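Hypothetical aldose 1-epimerase (PDB 3TY1) is of unknown function but probably binds carbohydrate, as expected of a beta-supersandwich protein related to galactose mutarotases and aldose 1-epimerases. Local coordinates at residues Asp201-Gln207 / Val334-Pro339; Phe261-Pro265 / Ser320-Pro324. All blocks are in the same frame, centred on the assembly; numbering follows the deposited sequence.

Contact 1 (Asp201-Gln207 / Val334-Pro339); sequences DYPHDYQ and VKQLQP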
ATOM      1  N   ASP A 201      21.618 -17.892  -4.977  1.00 51.68           N
ATOM      2  CA  ASP A 201      22.924 -18.483  -5.237  1.00 53.48           C
ATOM      3  C   ASP A 201      24.052 -17.852  -4.417  1.00 54.12           C
ATOM      4  O   ASP A 201      25.206 -18.239  -4.584  1.00 57.92           O
ATOM      5  CB  ASP A 201      23.268 -18.417  -6.755  1.00 56.28           C
ATOM      6  CG  ASP A 201      22.802 -19.639  -7.527  1.00 54.95           C
ATOM      7  OD1 ASP A 201      22.671 -20.711  -6.913  1.00 59.14           O
ATOM      8  OD2 ASP A 201      22.614 -19.547  -8.762  1.00 63.20           O
ATOM      9  N   TYR A 202      23.720 -16.900  -3.541  1.00 52.77           N
ATOM     10  CA  TYR A 202      24.701 -16.186  -2.717  1.00 52.13           C
ATOM     11  C   TYR A 202      24.305 -16.280  -1.263  1.00 50.66           C
ATOM     12  O   TYR A 202      23.111 -16.346  -0.954  1.00 49.74           O
ATOM     13  CB  TYR A 202      24.792 -14.702  -3.122  1.00 51.27           C
ATOM     14  CG  TYR A 202      25.230 -14.523  -4.546  1.00 52.41           C
ATOM     15  CD1 TYR A 202      26.579 -14.431  -4.886  1.00 59.22           C
ATOM     16  CD2 TYR A 202      24.302 -14.507  -5.566  1.00 53.80           C
ATOM     17  CE1 TYR A 202      26.975 -14.317  -6.239  1.00 57.95           C
ATOM     18  CE2 TYR A 202      24.674 -14.379  -6.897  1.00 54.43           C
ATOM     19  CZ  TYR A 202      26.008 -14.277  -7.236  1.00 62.33           C
ATOM     20  OH  TYR A 202      26.347 -14.157  -8.569  1.00 60.88           O
ATOM     21  N   PRO A 203      25.293 -16.287  -0.354  1.00 52.24           N
ATOM     22  CA  PRO A 203      24.922 -16.290   1.052  1.00 51.15           C
ATOM     23  C   PRO A 203      24.158 -15.029   1.380  1.00 50.40           C
ATOM     24  O   PRO A 203      24.467 -13.985   0.816  1.00 49.89           O
ATOM     25  CB  PRO A 203      26.274 -16.268   1.777  1.00 53.50           C
ATOM     26  CG  PRO A 203      27.279 -15.759   0.733  1.00 53.24           C
ATOM     27  CD  PRO A 203      26.762 -16.333  -0.538  1.00 53.50           C
ATOM     28  N   HIS A 204      23.163 -15.136   2.263  1.00 46.18           N
ATOM     29  CA  HIS A 204      22.414 -13.979   2.698  1.00 43.93           C
ATOM     30  C   HIS A 204      22.272 -13.962   4.214  1.00 42.73           C
ATOM     31  O   HIS A 204      22.134 -15.017   4.870  1.00 44.04           O
ATOM     32  CB  HIS A 204      21.048 -13.899   2.004  1.00 44.35           C
ATOM     33  CG  HIS A 204      20.485 -12.524   2.013  1.00 42.42           C
ATOM     34  ND1 HIS A 204      19.922 -11.966   3.142  1.00 43.97           N
ATOM     35  CD2 HIS A 204      20.456 -11.563   1.063  1.00 44.13           C
ATOM     36  CE1 HIS A 204      19.568 -10.723   2.882  1.00 43.69           C
ATOM     37  NE2 HIS A 204      19.888 -10.449   1.630  1.00 44.98           N
ATOM     38  N   ASP A 205      22.332 -12.761   4.770  1.00 41.36           N
ATOM     39  CA  ASP A 205      22.048 -12.550   6.193  1.00 41.35           C
ATOM     40  C   ASP A 205      20.594 -12.902   6.544  1.00 38.24           C
ATOM     41  O   ASP A 205      19.725 -12.828   5.692  1.00 37.24           O
ATOM     42  CB  ASP A 205      22.254 -11.072   6.588  1.00 40.63           C
ATOM     43  CG  ASP A 205      23.700 -10.658   6.640  1.00 49.20           C
ATOM     44  OD1 ASP A 205      24.626 -11.500   6.506  1.00 47.22           O
ATOM     45  OD2 ASP A 205      23.898  -9.454   6.832  1.00 46.83           O
ATOM     46  N   TYR A 206      20.365 -13.325   7.784  1.00 38.47           N
ATOM     47  CA  TYR A 206      19.014 -13.464   8.293  1.00 38.37           C
ATOM     48  C   TYR A 206      19.041 -13.213   9.781  1.00 38.37           C
ATOM     49  O   TYR A 206      20.091 -13.332  10.413  1.00 38.84           O
ATOM     50  CB  TYR A 206      18.402 -14.825   7.958  1.00 37.77           C
ATOM     51  CG  TYR A 206      18.918 -16.010   8.774  1.00 39.48           C
ATOM     52  CD1 TYR A 206      20.052 -16.734   8.377  1.00 46.03           C
ATOM     53  CD2 TYR A 206      18.267 -16.396   9.929  1.00 37.84           C
ATOM     54  CE1 TYR A 206      20.497 -17.827   9.130  1.00 44.03           C
ATOM     55  CE2 TYR A 206      18.697 -17.464  10.679  1.00 41.93           C
ATOM     56  CZ  TYR A 206      19.796 -18.176  10.288  1.00 41.87           C
ATOM     57  OH  TYR A 206      20.160 -19.215  11.093  1.00 43.06           O
ATOM     58  N   GLN A 207      17.891 -12.793  10.292  1.00 35.55           N
ATOM     59  CA  GLN A 207      17.627 -12.629  11.709  1.00 34.80           C
ATOM     60  C   GLN A 207      16.189 -13.043  11.996  1.00 35.44           C
ATOM     61  O   GLN A 207      15.317 -12.829  11.157  1.00 37.72           O
ATOM     62  CB  GLN A 207      17.758 -11.182  12.146  1.00 34.97           C
ATOM     63  CG  GLN A 207      19.078 -10.501  11.880  1.00 35.38           C
ATOM     64  CD  GLN A 207      18.987  -9.043  12.222  1.00 35.11           C
ATOM     65  OE1 GLN A 207      18.540  -8.236  11.391  1.00 34.66           O
ATOM     66  NE2 GLN A 207      19.371  -8.685  13.464  1.00 33.52           N
ATOM     67  N   VAL A 334      24.069 -11.363  13.743  1.00 48.03           N
ATOM     68  CA  VAL A 334      23.409 -11.612  12.461  1.00 49.91           C
ATOM     69  C   VAL A 334      23.994 -12.907  11.862  1.00 53.52           C
ATOM     70  O   VAL A 334      25.180 -13.007  11.652  1.00 55.37           O
ATOM     71  CB  VAL A 334      23.564 -10.428  11.497  1.00 49.95           C
ATOM     72  CG1 VAL A 334      22.997 -10.768  10.128  1.00 45.69           C
ATOM     73  CG2 VAL A 334      22.865  -9.219  12.079  1.00 47.78           C
ATOM     74  N   LYS A 335      23.134 -13.888  11.623  1.00 53.40           N
ATOM     75  CA  LYS A 335      23.533 -15.190  11.099  1.00 54.76           C
ATOM     76  C   LYS A 335      23.540 -15.073   9.582  1.00 51.83           C
ATOM     77  O   LYS A 335      22.970 -14.124   9.045  1.00 46.57           O
ATOM     78  CB  LYS A 335      22.506 -16.261  11.567  1.00 56.33           C
ATOM     79  CG  LYS A 335      22.155 -16.285  13.119  1.00 59.42           C
ATOM     80  CD  LYS A 335      23.427 -16.405  14.024  1.00 69.92           C
ATOM     81  CE  LYS A 335      23.176 -16.591  15.570  1.00 69.62           C
ATOM     82  NZ  LYS A 335      22.926 -15.358  16.423  1.00 58.53           N
ATOM     83  N   GLN A 336      24.208 -16.006   8.908  1.00 53.63           N
ATOM     84  CA  GLN A 336      24.274 -16.091   7.444  0.50 53.98           C
ATOM     85  C   GLN A 336      23.760 -17.471   6.993  1.00 54.07           C
ATOM     86  O   GLN A 336      24.006 -18.477   7.672  1.00 54.66           O
ATOM     87  CB  GLN A 336      25.719 -15.905   6.971  0.50 56.86           C
ATOM     88  CG  GLN A 336      26.280 -14.489   7.192  0.50 59.07           C
ATOM     89  CD  GLN A 336      26.662 -14.213   8.641  0.50 63.07           C
ATOM     90  OE1 GLN A 336      27.299 -15.045   9.296  0.50 66.22           O
ATOM     91  NE2 GLN A 336      26.282 -13.039   9.141  0.50 51.95           N
ATOM     92  N   LEU A 337      23.040 -17.533   5.876  1.00 51.60           N
ATOM     93  CA  LEU A 337      22.539 -18.795   5.340  1.00 48.17           C
ATOM     94  C   LEU A 337      23.162 -18.970   3.967  1.00 47.20           C
ATOM     95  O   LEU A 337      23.048 -18.097   3.098  1.00 46.30           O
ATOM     96  CB  LEU A 337      21.002 -18.780   5.292  1.00 46.00           C
ATOM     97  CG  LEU A 337      20.174 -20.077   5.316  1.00 49.14           C
ATOM     98  CD1 LEU A 337      20.618 -21.089   6.384  1.00 45.06           C
ATOM     99  CD2 LEU A 337      18.664 -19.716   5.468  1.00 40.34           C
ATOM    100  N   GLN A 338      23.862 -20.091   3.783  1.00 48.12           N
ATOM    101  CA  GLN A 338      24.564 -20.373   2.536  1.00 51.57           C
ATOM    102  C   GLN A 338      23.599 -20.652   1.389  1.00 50.91           C
ATOM    103  O   GLN A 338      22.442 -20.968   1.643  1.00 49.43           O
ATOM    104  CB  GLN A 338      25.523 -21.558   2.751  1.00 55.69           C
ATOM    105  CG  GLN A 338      26.655 -21.259   3.758  1.00 56.86           C
ATOM    106  CD  GLN A 338      27.446 -20.023   3.376  1.00 60.51           C
ATOM    107  OE1 GLN A 338      27.564 -19.078   4.155  1.00 68.80           O
ATOM    108  NE2 GLN A 338      27.915 -19.994   2.153  1.00 54.01           N
ATOM    109  N   PRO A 339      24.056 -20.506   0.121  1.00 51.91           N
ATOM    110  CA  PRO A 339      23.180 -20.772  -1.024  1.00 51.10           C
ATOM    111  C   PRO A 339      22.532 -22.146  -0.953  1.00 49.57           C
ATOM    112  O   PRO A 339      23.234 -23.141  -0.790  1.00 48.57           O
ATOM    113  CB  PRO A 339      24.134 -20.725  -2.223  1.00 52.31           C
ATOM    114  CG  PRO A 339      25.280 -19.961  -1.786  1.00 57.41           C
ATOM    115  CD  PRO A 339      25.424 -20.178  -0.321  1.00 56.37           C
TER
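With CG set between its backbone N and carbonyl carbon (chi1 75°), Tyr206 brings one face of its ring against Lys335 CB. The two residues face each other in a short antiparallel beta ladder of the supersandwich, where strand 335-337 pairs with the start of strand 204-214. Lys335 CB makes a CH-pi contact there, 3.8 Å from the ring centroid and displaced toward the rim; Leu337 CB approaches Tyr206 CD1 obliquely. Leu196, Ala343 and Phe345 of the ten-stranded sheet also touch this ring, so it packs into the layer between the sheets, while Lys335 NZ turns off to Arg333 O and Thr319 O. In the backbone, His204 and Leu337 form a hydrogen-bonded pair with two nearly straight bonds, His204 N to Leu337 O at 3.1 Å and Leu337 N to His204 O at 2.9 Å. The next such pair is uneven: Tyr206 N gives Lys335 O a good bond of 3.0 Å, whereas that from Lys335 N to Tyr206 O is weak. Between them, Asp205 and Gln336 lie side by side on the opposite face, and the Val334 side chain crosses that of Asp205 at about a right angle, its CG1 3.6 Å from Asp205 CG. Beyond the ladder, Pro203 and Pro339 run alongside each other, with Pro339 CG 3.3 Å from Asp201 O. The His204 imidazole is pinned within its own strand: ND1 donates in the ring plane to a lone pair of Asp205 O, 2.7 Å away.

Contact 2 (Phe261-Pro265 / Ser320-Pro324); sequences FNIQP and SYAYP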
ATOM      1  N   PHE A 261      14.754  -6.799  28.832  1.00 35.94           N
ATOM      2  CA  PHE A 261      15.969  -7.423  29.345  1.00 38.98           C
ATOM      3  C   PHE A 261      16.492  -8.415  28.332  1.00 40.08           C
ATOM      4  O   PHE A 261      15.712  -9.171  27.672  1.00 38.61           O
ATOM      5  CB  PHE A 261      15.713  -8.086  30.702  1.00 40.55           C
ATOM      6  CG  PHE A 261      15.223  -7.113  31.745  1.00 41.70           C
ATOM      7  CD1 PHE A 261      16.127  -6.350  32.479  1.00 42.05           C
ATOM      8  CD2 PHE A 261      13.866  -6.908  31.942  1.00 40.08           C
ATOM      9  CE1 PHE A 261      15.677  -5.408  33.409  1.00 41.73           C
ATOM     10  CE2 PHE A 261      13.410  -5.980  32.876  1.00 38.41           C
ATOM     11  CZ  PHE A 261      14.321  -5.244  33.618  1.00 45.59           C
ATOM     12  N   ASN A 262      17.808  -8.385  28.183  1.00 38.69           N
ATOM     13  CA  ASN A 262      18.510  -9.278  27.291  1.00 39.73           C
ATOM     14  C   ASN A 262      19.085 -10.430  28.070  1.00 41.10           C
ATOM     15  O   ASN A 262      19.885 -10.199  28.972  1.00 43.33           O
ATOM     16  CB  ASN A 262      19.608  -8.523  26.586  1.00 39.35           C
ATOM     17  CG  ASN A 262      19.079  -7.437  25.683  1.00 41.33           C
ATOM     18  OD1 ASN A 262      18.070  -7.618  24.986  1.00 35.74           O
ATOM     19  ND2 ASN A 262      19.790  -6.304  25.655  1.00 38.58           N
ATOM     20  N   ILE A 263      18.732 -11.646  27.671  1.00 39.35           N
ATOM     21  CA  ILE A 263      19.071 -12.871  28.386  1.00 39.59           C
ATOM     22  C   ILE A 263      19.940 -13.818  27.564  1.00 43.69           C
ATOM     23  O   ILE A 263      19.765 -13.939  26.349  1.00 43.88           O
ATOM     24  CB  ILE A 263      17.790 -13.639  28.801  1.00 39.47           C
ATOM     25  CG1 ILE A 263      17.041 -12.860  29.898  1.00 37.19           C
ATOM     26  CG2 ILE A 263      18.147 -15.118  29.263  1.00 41.19           C
ATOM     27  CD1 ILE A 263      15.553 -13.208  30.089  1.00 35.96           C
ATOM     28  N   GLN A 264      20.909 -14.438  28.253  1.00 46.95           N
ATOM     29  CA  GLN A 264      21.686 -15.538  27.690  0.50 48.35           C
ATOM     30  C   GLN A 264      21.181 -16.796  28.394  1.00 46.78           C
ATOM     31  O   GLN A 264      21.491 -17.051  29.577  1.00 46.99           O
ATOM     32  CB  GLN A 264      23.195 -15.337  27.831  0.50 53.00           C
ATOM     33  CG  GLN A 264      23.887 -15.159  26.474  0.50 59.92           C
ATOM     34  CD  GLN A 264      23.710 -16.383  25.558  0.50 65.91           C
ATOM     35  OE1 GLN A 264      23.553 -17.521  26.030  0.50 66.27           O
ATOM     36  NE2 GLN A 264      23.734 -16.148  24.248  0.50 61.09           N
ATOM     37  N   PRO A 265      20.363 -17.593  27.698  1.00 42.72           N
ATOM     38  CA  PRO A 265      19.767 -18.766  28.370  1.00 43.03           C
ATOM     39  C   PRO A 265      20.718 -19.955  28.548  1.00 45.70           C
ATOM     40  O   PRO A 265      21.679 -20.057  27.824  1.00 47.18           O
ATOM     41  CB  PRO A 265      18.650 -19.170  27.415  1.00 44.12           C
ATOM     42  CG  PRO A 265      19.161 -18.765  26.095  1.00 45.08           C
ATOM     43  CD  PRO A 265      19.855 -17.464  26.328  1.00 46.27           C
ATOM     44  N   SER A 320      18.702 -12.832  17.425  1.00 38.06           N
ATOM     45  CA  SER A 320      19.101 -11.469  17.769  1.00 39.00           C
ATOM     46  C   SER A 320      18.296 -10.925  18.937  1.00 37.44           C
ATOM     47  O   SER A 320      17.202 -11.420  19.288  1.00 36.67           O
ATOM     48  CB  SER A 320      18.902 -10.520  16.561  1.00 38.83           C
ATOM     49  OG  SER A 320      20.060 -10.366  15.777  1.00 41.96           O
ATOM     50  N   TYR A 321      18.881  -9.903  19.553  1.00 37.76           N
ATOM     51  CA  TYR A 321      18.172  -9.035  20.470  1.00 36.30           C
ATOM     52  C   TYR A 321      17.482  -7.987  19.601  1.00 38.38           C
ATOM     53  O   TYR A 321      17.676  -7.935  18.385  1.00 39.13           O
ATOM     54  CB  TYR A 321      19.115  -8.394  21.509  1.00 37.91           C
ATOM     55  CG  TYR A 321      19.731  -9.408  22.438  1.00 38.18           C
ATOM     56  CD1 TYR A 321      18.932 -10.207  23.280  1.00 38.35           C
ATOM     57  CD2 TYR A 321      21.107  -9.584  22.496  1.00 44.39           C
ATOM     58  CE1 TYR A 321      19.534 -11.143  24.169  1.00 41.45           C
ATOM     59  CE2 TYR A 321      21.690 -10.514  23.349  1.00 44.56           C
ATOM     60  CZ  TYR A 321      20.908 -11.295  24.182  1.00 43.46           C
ATOM     61  OH  TYR A 321      21.509 -12.227  25.028  1.00 43.02           O
ATOM     62  N   ALA A 322      16.661  -7.157  20.238  1.00 35.83           N
ATOM     63  CA  ALA A 322      15.816  -6.217  19.526  1.00 35.77           C
ATOM     64  C   ALA A 322      16.472  -4.896  19.123  1.00 36.71           C
ATOM     65  O   ALA A 322      15.779  -3.980  18.623  1.00 33.86           O
ATOM     66  CB  ALA A 322      14.510  -5.960  20.360  1.00 32.86           C
ATOM     67  N   TYR A 323      17.780  -4.769  19.342  1.00 37.76           N
ATOM     68  CA  TYR A 323      18.515  -3.617  18.828  1.00 36.65           C
ATOM     69  C   TYR A 323      18.434  -3.590  17.306  1.00 35.97           C
ATOM     70  O   TYR A 323      18.133  -4.603  16.707  1.00 37.42           O
ATOM     71  CB  TYR A 323      19.986  -3.632  19.243  1.00 37.69           C
ATOM     72  CG  TYR A 323      20.215  -3.583  20.729  1.00 37.33           C
ATOM     73  CD1 TYR A 323      19.966  -2.430  21.445  1.00 37.00           C
ATOM     74  CD2 TYR A 323      20.681  -4.709  21.425  1.00 46.23           C
ATOM     75  CE1 TYR A 323      20.179  -2.381  22.822  1.00 41.48           C
ATOM     76  CE2 TYR A 323      20.895  -4.674  22.800  1.00 43.89           C
ATOM     77  CZ  TYR A 323      20.633  -3.505  23.488  1.00 41.61           C
ATOM     78  OH  TYR A 323      20.818  -3.436  24.840  1.00 42.60           O
ATOM     79  N   PRO A 324      18.675  -2.418  16.674  1.00 37.16           N
ATOM     80  CA  PRO A 324      18.644  -2.332  15.221  1.00 37.10           C
ATOM     81  C   PRO A 324      19.711  -3.186  14.546  1.00 38.37           C
ATOM     82  O   PRO A 324      20.687  -3.576  15.177  1.00 40.23           O
ATOM     83  CB  PRO A 324      18.879  -0.844  14.934  1.00 39.15           C
ATOM     84  CG  PRO A 324      18.555  -0.143  16.176  1.00 42.00           C
ATOM     85  CD  PRO A 324      18.883  -1.096  17.288  1.00 39.67           C
TER
HETATM   86  O   HOH W   1      16.114  -7.404  23.026  1.00 34.56           O
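Asn262 lays its CB over one face of the Tyr321 ring, a CH-pi contact with CB 3.8 Å from the ring centroid and shifted toward the rim. Its amide plane is inclined 42° to the ring, and OD1 comes within 3.2 Å of Tyr321 CD1. At the far end of the same ring, Tyr321 OH donates to Ile263 O over 2.8 Å; the oxygen lies at the ring edge, in its plane, but the hydroxyl approaches from well above the carbonyl plane. The tyrosine thus reaches along strand 259-265 from the loop that follows strand 311-318 and leads into helix 325-330, linking that loop to the curled mixed sheet of the supersandwich. Val297 and Thr299 of strand 297-304, the neighbour of strand 259-265, also touch the Tyr321 ring. Both ends of the buried Asn262 amide are used. OD1 accepts from a water at 2.8 Å, and that water in turn takes the N-H of Ala322, 2.9 Å from its N. ND2 makes a weak, bent bond of 3.2 Å to Tyr323 OH, which has its stronger partner in Phe235 O; the Tyr323 ring also stacks with the ring of Phe235.

Overall arrangement
Contact 2 is nested along the chain inside the loop closed by contact 1: the order is 201-207, 261-265, 320-324, 334-339, with helix 325-330 between the last two. Their centres are about 20 Å apart, and both reach the same mixed, curled sheet. Strand 204-214 pairs with 311-318, which pairs with 297-304, which in turn pairs with 259-265, so a continuous chain of strands links the two sites. A shorter route also exists, a probable hydrogen bond from Gln207 NE2 to Ser320 OG. The segment leaving strand 311-318 therefore first meets strand 259-265 and then, after the helix, returns to strand 204-214, joining two strands that are three pairings apart in the same sheet.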